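PDB 5CXX: ferulic acid esterase, AmCE1/Fae1A from Anaeromyces mucronatus, which probably hydrolyses feruloyl esters, as an esterase of the alpha/beta-hydrolase fold, and holds ferulic acid in its pocket in this crystal. Local coordinates for residues N124-L129 / L163-M168; A178-P183 / S223-F228; P183-G188 / K230-I235; C218-S223 / W245-G250. All coordinates share one frame; numbering follows the deposited sequence.

Contact 1: residues N124-L129 / L163-M168; sequences NFINEL and LYIGYM
Ile126 and Ile165 supply most of the apolar surface where helices 125-140 and 157-168 meet, sliding past each other in opposite directions. Ile126 CB lies 3.7 Å from Ile165 CG1, and Ile165 CD1 presses close to the opposing backbone, 3.7 Å from Ile126 CA. In Ile126, CG1 is anti to the backbone N (chi1 -174°) and the chain stays extended to CD1 (chi2 168°), which ends 4.1 Å from Tyr164 CE2. Both helices flank the central sheet of the alpha/beta-hydrolase fold: the segments cross at -64° with axes 10.6 Å apart, Phe125 and Leu129 rest on strand 58-62, and Leu163 rests on strand 175-179. Ile165 also reaches Phe125 and Leu129, with CD1 3.9 Å from Phe125 CD2 and CG2 4.2 Å from Leu129 CD2. An alanine in place of Ile165 would probably open a gap beside Ile126 and leave Phe125 and Leu129 without this packing partner.

Contact 2: residues A178-P183 / S223-F228; sequences AFAPAP and SVVGQF. With FER (3-(4-hydroxy-3-methoxyphenyl)-2-propenoic acid), chain D.
The Phe228 ring carries Pro183 CB on one face, 3.3 Å above the plane and over its centre, while Val225 O lies in plane at its edge. The approach of Pro183 CB, 7° off the ring normal, makes this a clear CH-pi contact. Pro183 CG lies beyond the rim of the ferulic acid ring, 3.5 Å from its C4, while CD lies over that ring; Ala182 CB comes from the same side of the ring plane but beyond the rim, 3.7 Å from C2. Val224 CG1 reaches the propenoic arm at C8, also at 3.7 Å. Val225 fills the region between the segments: its CG1, anti to the carbonyl carbon (chi1 -58°), packs on Ala182 CA, and its CG2 comes within 4.0 Å of Ala180 CB. Pro181 O is buried against Val225 CB, with no polar partner in the model. A type II' turn from Val225 to Phe228, closed by Phe228 N to Val225 O at 3.0 Å, presents both side chains to residues 180-183. Val225 also touches Ser156 and His253, which have the geometry of an esterase triad with Asp222, and the arrangement forms one wall of the ferulic acid pocket beside that probable catalytic site.

Contact 3: residues P183-G188 / K230-I235; sequences PGITPG and KSYHEI. With FER (3-(4-hydroxy-3-methoxyphenyl)-2-propenoic acid), chain D.
Tyr232 OH is gripped by two backbone groups of one loop: it bonds Ala182 O, just before the segment, and accepts the N-H of Ile185, whose N lies 3.0 Å from Tyr232 OH with an N-H...O angle of 166°. The ring is also touched on one face and at its edge. Ile185 CD1 lies over one face, 3.6 Å above the plane and offset toward the rim, whereas Thr186 OG1 approaches the edge in plane, 3.6 Å from Tyr232 CE1. Thr186 OG1 stands between its backbone N and carbonyl carbon (chi1 47°), and there it also meets Ile235 CD1 tip to tip at 3.6 Å. A phenylalanine in place of Tyr232 would probably leave Ile185 N and Ala182 O without their shared buried mate. Arg160 bonds Pro183 O, so the loop is held by helix 157-168 too. The contact thus ties helix 228-238, the connecting helix of a beta-alpha-beta unit, to the loop that follows strand 175-179, whose Pro183 lines the ferulic acid pocket.

Contact 4: residues C218-S223 / W245-G250; sequences CGTNDS and WFEVPG
Thr220 takes a chi1 of 52°, which sets OG1 between its backbone N and carbonyl carbon, 2.8 Å from Gly250 N, and turns CG2 to Glu247 CB at 3.7 Å, the two side chains crossing at about a right angle. OG1 accepts the Gly250 N-H and donates to Asn221 OD1 at 2.6 Å, so the hydroxyl is used in both senses. Next to it the strands pair in parallel. Val248 N donates to Cys218 O at 2.9 Å, and Thr220 N returns a bond to Val248 O at 3.1 Å; the link from Cys218 N to Phe246 O is weak. Cys218 CB packs on the six-membered end of the Trp245 ring system, 4.1 Å from CH2. The strands are the first and last elements of the beta-alpha-beta unit built on helix 228-238, and strand 244-248 borders the sheet. One water donates to both Gly219 O and Glu247 OE2, 2.6 Å from the latter, which is consistent with an ionised carboxylate, joining the strands a second way. The loop after Thr220 carries Asp222, whose OD2 bonds His253 ND1 in a probable charge relay; the Thr220-Gly250 bond joins this loop to the one leading to His253.

Contacts 2 and 3 share Pro183, both touch ferulic acid, and have centres about 9 Å apart; Ala182 O of contact 2 and Tyr232 OH of contact 3, 2.6 Å apart, join them directly. Contact 4 lies equally near contact 2, about 9 Å between centres: Ala180 CB is 3.6 Å from Asp222 OD2, placing the probable triad acid next to the pocket wall. Contacts 3 and 4 meet through helix 228-238, where His233 stacks on Trp245. Contact 1 is further inside the fold, yet Leu163 CD1 packs 3.5 Å from Ala178 CB of contact 2 and Leu163 CB 3.7 Å from Ile185 CD1 of contact 3. It does not touch contact 4, their nearest atoms being about 9 Å apart.

Contact 1: residues N124-L129 / L163-M168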
loop_
_atom_site.group_PDB
_atom_site.type_symbol
_atom_site.label_atom_id
_atom_site.label_comp_id
_atom_site.label_asym_id
_atom_site.label_seq_id
_atom_site.Cartn_x
_atom_site.Cartn_y
_atom_site.Cartn_z
ATOM N N ASN A 124 -7.477 -3.906 11.985
ATOM C CA ASN A 124 -6.718 -3.541 13.157
ATOM C C ASN A 124 -5.301 -3.119 12.832
ATOM O O ASN A 124 -4.575 -2.608 13.708
ATOM C CB ASN A 124 -6.703 -4.749 14.154
ATOM C CG ASN A 124 -6.373 -4.315 15.547
ATOM O OD1 ASN A 124 -6.927 -3.308 16.047
ATOM N ND2 ASN A 124 -5.547 -5.109 16.238
ATOM N N PHE A 125 -4.887 -3.318 11.583
ATOM C CA PHE A 125 -3.568 -2.920 11.153
ATOM C C PHE A 125 -3.348 -1.401 11.301
ATOM O O PHE A 125 -2.197 -0.992 11.483
ATOM C CB PHE A 125 -3.310 -3.339 9.681
ATOM C CG PHE A 125 -1.864 -3.089 9.288
ATOM C CD1 PHE A 125 -0.853 -3.903 9.812
ATOM C CD2 PHE A 125 -1.516 -2.026 8.467
ATOM C CE1 PHE A 125 0.491 -3.633 9.536
ATOM C CE2 PHE A 125 -0.212 -1.770 8.180
ATOM C CZ PHE A 125 0.823 -2.581 8.691
ATOM N N ILE A 126 -4.426 -0.613 11.313
ATOM C CA ILE A 126 -4.225 0.825 11.584
ATOM C C ILE A 126 -3.524 1.029 12.933
ATOM O O ILE A 126 -2.621 1.850 13.052
ATOM C CB ILE A 126 -5.557 1.594 11.513
ATOM C CG1 ILE A 126 -5.298 3.115 11.640
ATOM C CG2 ILE A 126 -6.534 1.164 12.661
ATOM C CD1 ILE A 126 -6.591 3.916 11.257
ATOM N N ASN A 127 -3.822 0.206 13.927
ATOM C CA ASN A 127 -3.187 0.309 15.214
ATOM C C ASN A 127 -1.743 -0.262 15.195
ATOM O O ASN A 127 -0.825 0.341 15.766
ATOM C CB ASN A 127 -4.037 -0.415 16.293
ATOM C CG ASN A 127 -5.387 0.261 16.438
ATOM O OD1 ASN A 127 -5.402 1.489 16.595
ATOM N ND2 ASN A 127 -6.501 -0.466 16.274
ATOM N N GLU A 128 -1.566 -1.387 14.492
ATOM C CA GLU A 128 -0.210 -1.988 14.334
ATOM C C GLU A 128 0.731 -0.999 13.664
ATOM O O GLU A 128 1.842 -0.782 14.150
ATOM C CB GLU A 128 -0.303 -3.279 13.481
ATOM C CG GLU A 128 1.073 -3.956 13.236
ATOM C CD GLU A 128 1.674 -4.483 14.548
ATOM O OE1 GLU A 128 0.947 -4.590 15.570
ATOM O OE2 GLU A 128 2.892 -4.770 14.563
ATOM N N LEU A 129 0.241 -0.346 12.609
ATOM C CA LEU A 129 1.131 0.558 11.862
ATOM C C LEU A 129 1.511 1.771 12.752
ATOM O O LEU A 129 2.682 2.139 12.867
ATOM C CB LEU A 129 0.434 0.976 10.550
ATOM C CG LEU A 129 1.291 2.010 9.758
ATOM C CD1 LEU A 129 2.552 1.365 9.189
ATOM C CD2 LEU A 129 0.414 2.599 8.601
ATOM N N LEU A 163 -6.215 2.710 1.871
ATOM C CA LEU A 163 -7.127 3.842 1.692
ATOM C C LEU A 163 -7.783 4.237 3.023
ATOM O O LEU A 163 -7.934 5.427 3.322
ATOM C CB LEU A 163 -8.260 3.481 0.707
ATOM C CG LEU A 163 -7.801 3.544 -0.743
ATOM C CD1 LEU A 163 -8.850 2.842 -1.685
ATOM C CD2 LEU A 163 -7.618 5.025 -1.206
ATOM N N TYR A 164 -8.157 3.222 3.816
ATOM C CA TYR A 164 -8.794 3.503 5.103
ATOM C C TYR A 164 -7.837 4.315 5.987
ATOM O O TYR A 164 -8.212 5.337 6.587
ATOM C CB TYR A 164 -9.180 2.159 5.753
ATOM C CG TYR A 164 -9.693 2.270 7.166
ATOM C CD1 TYR A 164 -10.856 2.983 7.449
ATOM C CD2 TYR A 164 -9.055 1.560 8.167
ATOM C CE1 TYR A 164 -11.335 3.039 8.755
ATOM C CE2 TYR A 164 -9.545 1.612 9.505
ATOM C CZ TYR A 164 -10.655 2.385 9.759
ATOM O OH TYR A 164 -11.152 2.418 11.057
ATOM N N ILE A 165 -6.607 3.808 6.119
ATOM C CA ILE A 165 -5.672 4.479 7.006
ATOM C C ILE A 165 -5.290 5.834 6.433
ATOM O O ILE A 165 -5.172 6.860 7.153
ATOM C CB ILE A 165 -4.428 3.588 7.246
ATOM C CG1 ILE A 165 -4.807 2.306 8.007
ATOM C CG2 ILE A 165 -3.378 4.422 8.036
ATOM C CD1 ILE A 165 -3.637 1.261 7.963
ATOM N N GLY A 166 -5.034 5.888 5.118
ATOM C CA GLY A 166 -4.575 7.130 4.467
ATOM C C GLY A 166 -5.616 8.241 4.548
ATOM O O GLY A 166 -5.216 9.426 4.562
ATOM N N TYR A 167 -6.911 7.894 4.587
ATOM C CA TYR A 167 -7.905 8.954 4.707
ATOM C C TYR A 167 -8.246 9.206 6.178
ATOM O O TYR A 167 -8.403 10.416 6.552
ATOM C CB TYR A 167 -9.184 8.648 3.879
ATOM C CG TYR A 167 -8.943 9.078 2.449
ATOM C CD1 TYR A 167 -8.326 8.198 1.550
ATOM C CD2 TYR A 167 -9.326 10.351 2.011
ATOM C CE1 TYR A 167 -8.061 8.593 0.231
ATOM C CE2 TYR A 167 -9.048 10.790 0.696
ATOM C CZ TYR A 167 -8.423 9.879 -0.186
ATOM O OH TYR A 167 -8.148 10.349 -1.463
ATOM N N MET A 168 -8.287 8.174 7.023
ATOM C CA MET A 168 -8.663 8.478 8.416
ATOM C C MET A 168 -7.510 9.162 9.141
ATOM O O MET A 168 -7.797 9.939 10.089
ATOM C CB MET A 168 -9.049 7.224 9.198
ATOM C CG MET A 168 -10.360 6.540 8.645
ATOM S SD MET A 168 -11.867 7.613 8.566
ATOM C CE MET A 168 -11.785 8.322 6.922
#

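Contact 2: residues A178-P183 / S223-F228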
loop_
_atom_site.group_PDB
_atom_site.type_symbol
_atom_site.label_atom_id
_atom_site.label_comp_id
_atom_site.label_asym_id
_atom_site.label_seq_id
_atom_site.Cartn_x
_atom_site.Cartn_y
_atom_site.Cartn_z
ATOM N N ALA A 178 -3.557 2.607 -3.900
ATOM C CA ALA A 178 -4.477 1.502 -3.702
ATOM C C ALA A 178 -4.580 0.723 -5.002
ATOM O O ALA A 178 -5.219 1.221 -5.962
ATOM C CB ALA A 178 -5.891 2.012 -3.272
ATOM N N PHE A 179 -3.985 -0.473 -5.067
ATOM C CA PHE A 179 -4.001 -1.254 -6.308
ATOM C C PHE A 179 -5.037 -2.341 -6.162
ATOM O O PHE A 179 -4.865 -3.268 -5.358
ATOM C CB PHE A 179 -2.581 -1.829 -6.601
ATOM C CG PHE A 179 -1.456 -0.828 -6.322
ATOM C CD1 PHE A 179 -1.613 0.531 -6.604
ATOM C CD2 PHE A 179 -0.259 -1.274 -5.696
ATOM C CE1 PHE A 179 -0.639 1.446 -6.278
ATOM C CE2 PHE A 179 0.754 -0.351 -5.400
ATOM C CZ PHE A 179 0.573 1.023 -5.677
ATOM N N ALA A 180 -6.151 -2.157 -6.876
ATOM C CA ALA A 180 -7.304 -3.081 -6.856
ATOM C C ALA A 180 -7.860 -3.266 -5.449
ATOM O O ALA A 180 -7.998 -4.411 -4.986
ATOM C CB ALA A 180 -6.951 -4.450 -7.486
ATOM N N PRO A 181 -8.257 -2.183 -4.781
ATOM C CA PRO A 181 -8.769 -2.315 -3.406
ATOM C C PRO A 181 -10.067 -3.143 -3.271
ATOM O O PRO A 181 -10.971 -3.130 -4.100
ATOM C CB PRO A 181 -9.026 -0.839 -2.989
ATOM C CG PRO A 181 -9.327 -0.098 -4.309
ATOM C CD PRO A 181 -8.241 -0.761 -5.226
ATOM N N ALA A 182 -10.090 -3.906 -2.175
ATOM C CA ALA A 182 -11.184 -4.808 -1.847
ATOM C C ALA A 182 -12.459 -4.062 -1.421
ATOM O O ALA A 182 -12.367 -2.920 -0.916
ATOM C CB ALA A 182 -10.676 -5.760 -0.693
ATOM N N PRO A 183 -13.607 -4.733 -1.507
ATOM C CA PRO A 183 -14.857 -4.148 -0.988
ATOM C C PRO A 183 -14.820 -3.937 0.505
ATOM O O PRO A 183 -14.057 -4.597 1.237
ATOM C CB PRO A 183 -15.930 -5.187 -1.316
ATOM C CG PRO A 183 -15.141 -6.528 -1.503
ATOM C CD PRO A 183 -13.811 -6.094 -2.075
ATOM N N SER A 223 -11.601 -10.306 -11.340
ATOM C CA SER A 223 -12.609 -11.290 -10.944
ATOM C C SER A 223 -12.760 -11.374 -9.392
ATOM O O SER A 223 -13.717 -12.047 -8.896
ATOM C CB SER A 223 -12.215 -12.679 -11.493
ATOM O OG SER A 223 -10.966 -13.026 -10.953
ATOM N N VAL A 224 -11.905 -10.684 -8.640
ATOM C CA VAL A 224 -11.912 -10.810 -7.178
ATOM C C VAL A 224 -12.547 -9.560 -6.546
ATOM O O VAL A 224 -13.399 -9.726 -5.649
ATOM C CB VAL A 224 -10.514 -11.001 -6.630
ATOM C CG1 VAL A 224 -10.437 -10.997 -5.055
ATOM C CG2 VAL A 224 -9.950 -12.328 -7.183
ATOM N N VAL A 225 -12.152 -8.362 -7.009
ATOM C CA VAL A 225 -12.740 -7.164 -6.400
ATOM C C VAL A 225 -13.671 -6.404 -7.365
ATOM O O VAL A 225 -14.270 -5.440 -6.953
ATOM C CB VAL A 225 -11.654 -6.180 -5.838
ATOM C CG1 VAL A 225 -10.753 -6.911 -4.768
ATOM C CG2 VAL A 225 -10.755 -5.547 -6.950
ATOM N N GLY A 226 -13.755 -6.832 -8.628
ATOM C CA GLY A 226 -14.788 -6.339 -9.542
ATOM C C GLY A 226 -14.801 -4.834 -9.691
ATOM O O GLY A 226 -13.764 -4.228 -10.003
ATOM N N GLN A 227 -15.971 -4.267 -9.374
ATOM C CA GLN A 227 -16.194 -2.832 -9.562
ATOM C C GLN A 227 -15.983 -2.074 -8.278
ATOM O O GLN A 227 -16.318 -0.851 -8.229
ATOM C CB GLN A 227 -17.608 -2.617 -10.073
ATOM C CG GLN A 227 -17.764 -3.244 -11.462
ATOM C CD GLN A 227 -16.924 -2.542 -12.499
ATOM O OE1 GLN A 227 -17.117 -1.356 -12.740
ATOM N NE2 GLN A 227 -15.994 -3.260 -13.118
ATOM N N PHE A 228 -15.441 -2.703 -7.243
ATOM C CA PHE A 228 -15.275 -1.929 -5.998
ATOM C C PHE A 228 -14.257 -0.813 -6.104
ATOM O O PHE A 228 -14.547 0.287 -5.620
ATOM C CB PHE A 228 -14.995 -2.877 -4.806
ATOM C CG PHE A 228 -16.292 -3.564 -4.368
ATOM C CD1 PHE A 228 -17.203 -2.855 -3.579
ATOM C CD2 PHE A 228 -16.660 -4.819 -4.870
ATOM C CE1 PHE A 228 -18.439 -3.413 -3.222
ATOM C CE2 PHE A 228 -17.934 -5.394 -4.530
ATOM C CZ PHE A 228 -18.806 -4.701 -3.677
HETATM C C4 FER D . -14.176 -9.659 -0.421
HETATM C C5 FER D . -13.559 -10.155 -1.606
HETATM C C6 FER D . -12.203 -10.081 -1.740
HETATM C C3 FER D . -13.371 -9.025 0.544
HETATM C C2 FER D . -12.008 -8.965 0.439
HETATM C C1 FER D . -11.419 -9.470 -0.706
HETATM C C10 FER D . -13.274 -7.742 2.449
HETATM C C7 FER D . -9.932 -9.421 -0.806
HETATM C C8 FER D . -9.200 -10.147 -1.668
HETATM C C9 FER D . -7.682 -9.983 -1.648
HETATM O O1 FER D . -7.084 -9.210 -0.834
HETATM O O2 FER D . -7.004 -10.673 -2.454
HETATM O O4 FER D . -15.516 -9.676 -0.178
HETATM O O3 FER D . -14.083 -8.558 1.609
#

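Contact 3: residues P183-G188 / K230-I235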
loop_
_atom_site.group_PDB
_atom_site.type_symbol
_atom_site.label_atom_id
_atom_site.label_comp_id
_atom_site.label_asym_id
_atom_site.label_seq_id
_atom_site.Cartn_x
_atom_site.Cartn_y
_atom_site.Cartn_z
ATOM N N PRO A 183 -13.607 -4.733 -1.507
ATOM C CA PRO A 183 -14.857 -4.148 -0.988
ATOM C C PRO A 183 -14.820 -3.937 0.505
ATOM O O PRO A 183 -14.057 -4.597 1.237
ATOM C CB PRO A 183 -15.930 -5.187 -1.316
ATOM C CG PRO A 183 -15.141 -6.528 -1.503
ATOM C CD PRO A 183 -13.811 -6.094 -2.075
ATOM N N GLY A 184 -15.687 -3.029 0.965
ATOM C CA GLY A 184 -16.009 -2.892 2.375
ATOM C C GLY A 184 -15.401 -1.709 3.106
ATOM O O GLY A 184 -15.620 -1.578 4.346
ATOM N N ILE A 185 -14.673 -0.837 2.403
ATOM C CA ILE A 185 -14.298 0.412 3.102
ATOM C C ILE A 185 -15.616 1.086 3.518
ATOM O O ILE A 185 -15.768 1.577 4.642
ATOM C CB ILE A 185 -13.511 1.381 2.224
ATOM C CG1 ILE A 185 -12.166 0.721 1.892
ATOM C CG2 ILE A 185 -13.287 2.741 2.968
ATOM C CD1 ILE A 185 -11.403 1.561 0.860
ATOM N N THR A 186 -16.534 1.130 2.560
ATOM C CA THR A 186 -17.874 1.720 2.740
ATOM C C THR A 186 -18.895 0.562 2.519
ATOM O O THR A 186 -18.492 -0.561 2.150
ATOM C CB THR A 186 -18.079 2.847 1.717
ATOM O OG1 THR A 186 -17.659 2.344 0.452
ATOM C CG2 THR A 186 -17.178 4.076 2.067
ATOM N N PRO A 187 -20.177 0.768 2.785
ATOM C CA PRO A 187 -21.104 -0.368 2.682
ATOM C C PRO A 187 -21.177 -0.933 1.284
ATOM O O PRO A 187 -21.185 -0.198 0.266
ATOM C CB PRO A 187 -22.453 0.236 3.087
ATOM C CG PRO A 187 -22.095 1.424 3.983
ATOM C CD PRO A 187 -20.865 1.975 3.298
ATOM N N GLY A 188 -21.342 -2.259 1.227
ATOM C CA GLY A 188 -21.415 -2.896 -0.092
ATOM C C GLY A 188 -21.810 -4.355 0.045
ATOM O O GLY A 188 -22.065 -4.820 1.141
ATOM N N LYS A 230 -13.590 1.005 -8.697
ATOM C CA LYS A 230 -14.327 2.070 -9.378
ATOM C C LYS A 230 -15.342 2.759 -8.430
ATOM O O LYS A 230 -15.518 3.996 -8.495
ATOM C CB LYS A 230 -15.076 1.504 -10.592
ATOM C CG LYS A 230 -15.750 2.586 -11.449
ATOM C CD LYS A 230 -16.297 1.888 -12.717
ATOM C CE LYS A 230 -17.012 2.906 -13.613
ATOM N NZ LYS A 230 -17.617 2.240 -14.821
ATOM N N SER A 231 -15.983 1.980 -7.574
ATOM C CA SER A 231 -16.934 2.577 -6.614
ATOM C C SER A 231 -16.217 3.565 -5.682
ATOM O O SER A 231 -16.776 4.644 -5.399
ATOM C CB SER A 231 -17.707 1.488 -5.796
ATOM O OG SER A 231 -16.967 0.994 -4.676
ATOM N N TYR A 232 -14.999 3.235 -5.269
ATOM C CA TYR A 232 -14.233 4.157 -4.407
ATOM C C TYR A 232 -13.865 5.423 -5.181
ATOM O O TYR A 232 -13.901 6.532 -4.620
ATOM C CB TYR A 232 -12.998 3.454 -3.876
ATOM C CG TYR A 232 -13.343 2.282 -2.984
ATOM C CD1 TYR A 232 -14.474 2.261 -2.175
ATOM C CD2 TYR A 232 -12.512 1.178 -2.980
ATOM C CE1 TYR A 232 -14.763 1.171 -1.340
ATOM C CE2 TYR A 232 -12.788 0.094 -2.158
ATOM C CZ TYR A 232 -13.907 0.085 -1.350
ATOM O OH TYR A 232 -14.141 -1.017 -0.503
ATOM N N HIS A 233 -13.438 5.251 -6.432
ATOM C CA HIS A 233 -13.188 6.443 -7.278
ATOM C C HIS A 233 -14.412 7.343 -7.296
ATOM O O HIS A 233 -14.320 8.581 -7.187
ATOM C CB HIS A 233 -12.778 5.987 -8.693
ATOM C CG HIS A 233 -12.955 7.038 -9.728
ATOM N ND1 HIS A 233 -12.241 8.222 -9.719
ATOM C CD2 HIS A 233 -13.813 7.117 -10.784
ATOM C CE1 HIS A 233 -12.634 8.964 -10.744
ATOM N NE2 HIS A 233 -13.576 8.314 -11.415
ATOM N N GLU A 234 -15.555 6.725 -7.471
ATOM C CA GLU A 234 -16.782 7.509 -7.580
ATOM C C GLU A 234 -17.141 8.240 -6.272
ATOM O O GLU A 234 -17.570 9.380 -6.296
ATOM C CB GLU A 234 -17.913 6.599 -8.052
ATOM C CG GLU A 234 -17.678 6.244 -9.527
ATOM C CD GLU A 234 -18.618 5.177 -10.098
ATOM O OE1 GLU A 234 -18.496 4.850 -11.298
ATOM O OE2 GLU A 234 -19.468 4.660 -9.358
ATOM N N ILE A 235 -16.977 7.565 -5.135
ATOM C CA ILE A 235 -17.292 8.166 -3.852
ATOM C C ILE A 235 -16.310 9.303 -3.544
ATOM O O ILE A 235 -16.737 10.360 -3.186
ATOM C CB ILE A 235 -17.178 7.060 -2.727
ATOM C CG1 ILE A 235 -18.324 6.054 -2.896
ATOM C CG2 ILE A 235 -17.187 7.717 -1.305
ATOM C CD1 ILE A 235 -18.044 4.645 -2.227
HETATM C C4 FER D . -14.176 -9.659 -0.421
HETATM C C5 FER D . -13.559 -10.155 -1.606
HETATM C C6 FER D . -12.203 -10.081 -1.740
HETATM C C3 FER D . -13.371 -9.025 0.544
HETATM C C2 FER D . -12.008 -8.965 0.439
HETATM C C1 FER D . -11.419 -9.470 -0.706
HETATM C C10 FER D . -13.274 -7.742 2.449
HETATM C C7 FER D . -9.932 -9.421 -0.806
HETATM C C8 FER D . -9.200 -10.147 -1.668
HETATM C C9 FER D . -7.682 -9.983 -1.648
HETATM O O1 FER D . -7.084 -9.210 -0.834
HETATM O O2 FER D . -7.004 -10.673 -2.454
HETATM O O4 FER D . -15.516 -9.676 -0.178
HETATM O O3 FER D . -14.083 -8.558 1.609
#

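Contact 4: residues C218-S223 / W245-G250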
loop_
_atom_site.group_PDB
_atom_site.type_symbol
_atom_site.label_atom_id
_atom_site.label_comp_id
_atom_site.label_asym_id
_atom_site.label_seq_id
_atom_site.Cartn_x
_atom_site.Cartn_y
_atom_site.Cartn_z
ATOM N N CYS A 218 -7.093 -0.404 -11.028
ATOM C CA CYS A 218 -7.681 -1.749 -11.059
ATOM C C CYS A 218 -7.665 -2.261 -12.481
ATOM O O CYS A 218 -7.822 -1.464 -13.416
ATOM C CB CYS A 218 -9.150 -1.730 -10.544
ATOM S SG CYS A 218 -9.826 -3.404 -10.208
ATOM N N GLY A 219 -7.493 -3.581 -12.682
ATOM C CA GLY A 219 -7.756 -4.176 -13.975
ATOM C C GLY A 219 -9.217 -3.947 -14.399
ATOM O O GLY A 219 -10.128 -3.836 -13.571
ATOM N N THR A 220 -9.470 -3.969 -15.696
ATOM C CA THR A 220 -10.869 -3.846 -16.182
ATOM C C THR A 220 -11.625 -5.177 -15.946
ATOM O O THR A 220 -12.845 -5.205 -15.981
ATOM C CB THR A 220 -10.947 -3.529 -17.667
ATOM O OG1 THR A 220 -10.151 -4.480 -18.363
ATOM C CG2 THR A 220 -10.384 -2.093 -17.931
ATOM N N ASN A 221 -10.892 -6.258 -15.646
ATOM C CA ASN A 221 -11.508 -7.590 -15.592
ATOM C C ASN A 221 -11.072 -8.304 -14.325
ATOM O O ASN A 221 -10.679 -9.477 -14.369
ATOM C CB ASN A 221 -11.124 -8.422 -16.801
ATOM C CG ASN A 221 -11.699 -7.835 -18.093
ATOM O OD1 ASN A 221 -11.188 -6.843 -18.632
ATOM N ND2 ASN A 221 -12.821 -8.397 -18.547
ATOM N N ASP A 222 -11.144 -7.582 -13.204
ATOM C CA ASP A 222 -10.678 -8.138 -11.932
ATOM C C ASP A 222 -11.831 -8.990 -11.369
ATOM O O ASP A 222 -12.851 -8.448 -10.931
ATOM C CB ASP A 222 -10.270 -7.017 -10.954
ATOM C CG ASP A 222 -9.615 -7.578 -9.712
ATOM O OD1 ASP A 222 -10.184 -8.525 -9.111
ATOM O OD2 ASP A 222 -8.551 -7.079 -9.312
ATOM N N SER A 223 -11.601 -10.306 -11.340
ATOM C CA SER A 223 -12.609 -11.290 -10.944
ATOM C C SER A 223 -12.760 -11.374 -9.392
ATOM O O SER A 223 -13.717 -12.047 -8.896
ATOM C CB SER A 223 -12.215 -12.679 -11.493
ATOM O OG SER A 223 -10.966 -13.026 -10.953
ATOM N N TRP A 245 -7.237 8.101 -10.775
ATOM C CA TRP A 245 -7.875 6.816 -11.005
ATOM C C TRP A 245 -7.606 6.365 -12.437
ATOM O O TRP A 245 -7.736 7.193 -13.355
ATOM C CB TRP A 245 -9.396 6.947 -10.757
ATOM C CG TRP A 245 -10.266 5.898 -11.446
ATOM C CD1 TRP A 245 -11.141 6.139 -12.460
ATOM C CD2 TRP A 245 -10.411 4.468 -11.126
ATOM N NE1 TRP A 245 -11.820 4.992 -12.819
ATOM C CE2 TRP A 245 -11.373 3.951 -12.043
ATOM C CE3 TRP A 245 -9.798 3.592 -10.221
ATOM C CZ2 TRP A 245 -11.778 2.632 -12.038
ATOM C CZ3 TRP A 245 -10.192 2.227 -10.235
ATOM C CH2 TRP A 245 -11.178 1.780 -11.126
ATOM N N PHE A 246 -7.230 5.068 -12.586
ATOM C CA PHE A 246 -7.159 4.536 -13.950
ATOM C C PHE A 246 -7.335 3.038 -13.935
ATOM O O PHE A 246 -7.158 2.393 -12.887
ATOM C CB PHE A 246 -5.823 4.886 -14.651
ATOM C CG PHE A 246 -4.602 4.203 -14.051
ATOM C CD1 PHE A 246 -3.953 4.788 -12.965
ATOM C CD2 PHE A 246 -4.151 2.972 -14.545
ATOM C CE1 PHE A 246 -2.840 4.176 -12.358
ATOM C CE2 PHE A 246 -2.989 2.329 -13.938
ATOM C CZ PHE A 246 -2.371 2.957 -12.846
ATOM N N GLU A 247 -7.667 2.503 -15.112
ATOM C CA GLU A 247 -7.900 1.032 -15.242
ATOM C C GLU A 247 -6.884 0.432 -16.174
ATOM O O GLU A 247 -6.508 1.017 -17.178
ATOM C CB GLU A 247 -9.347 0.748 -15.728
ATOM C CG GLU A 247 -10.347 1.177 -14.693
ATOM C CD GLU A 247 -11.750 0.979 -15.222
ATOM O OE1 GLU A 247 -12.253 1.760 -16.057
ATOM O OE2 GLU A 247 -12.428 0.059 -14.776
ATOM N N VAL A 248 -6.449 -0.786 -15.850
ATOM C CA VAL A 248 -5.437 -1.463 -16.651
ATOM C C VAL A 248 -6.147 -2.391 -17.615
ATOM O O VAL A 248 -6.876 -3.290 -17.174
ATOM C CB VAL A 248 -4.496 -2.267 -15.725
ATOM C CG1 VAL A 248 -3.446 -2.947 -16.590
ATOM C CG2 VAL A 248 -3.869 -1.266 -14.685
ATOM N N PRO A 249 -6.045 -2.132 -18.930
ATOM C CA PRO A 249 -6.949 -2.820 -19.853
ATOM C C PRO A 249 -6.696 -4.347 -19.955
ATOM O O PRO A 249 -5.537 -4.732 -20.180
ATOM C CB PRO A 249 -6.689 -2.117 -21.205
ATOM C CG PRO A 249 -5.365 -1.530 -21.058
ATOM C CD PRO A 249 -5.197 -1.141 -19.614
ATOM N N GLY A 250 -7.760 -5.130 -19.757
ATOM C CA GLY A 250 -7.700 -6.574 -19.828
ATOM C C GLY A 250 -7.091 -7.233 -18.594
ATOM O O GLY A 250 -7.074 -8.464 -18.526
HETATM O O HOH W 1 -11.875 -1.525 -12.855
#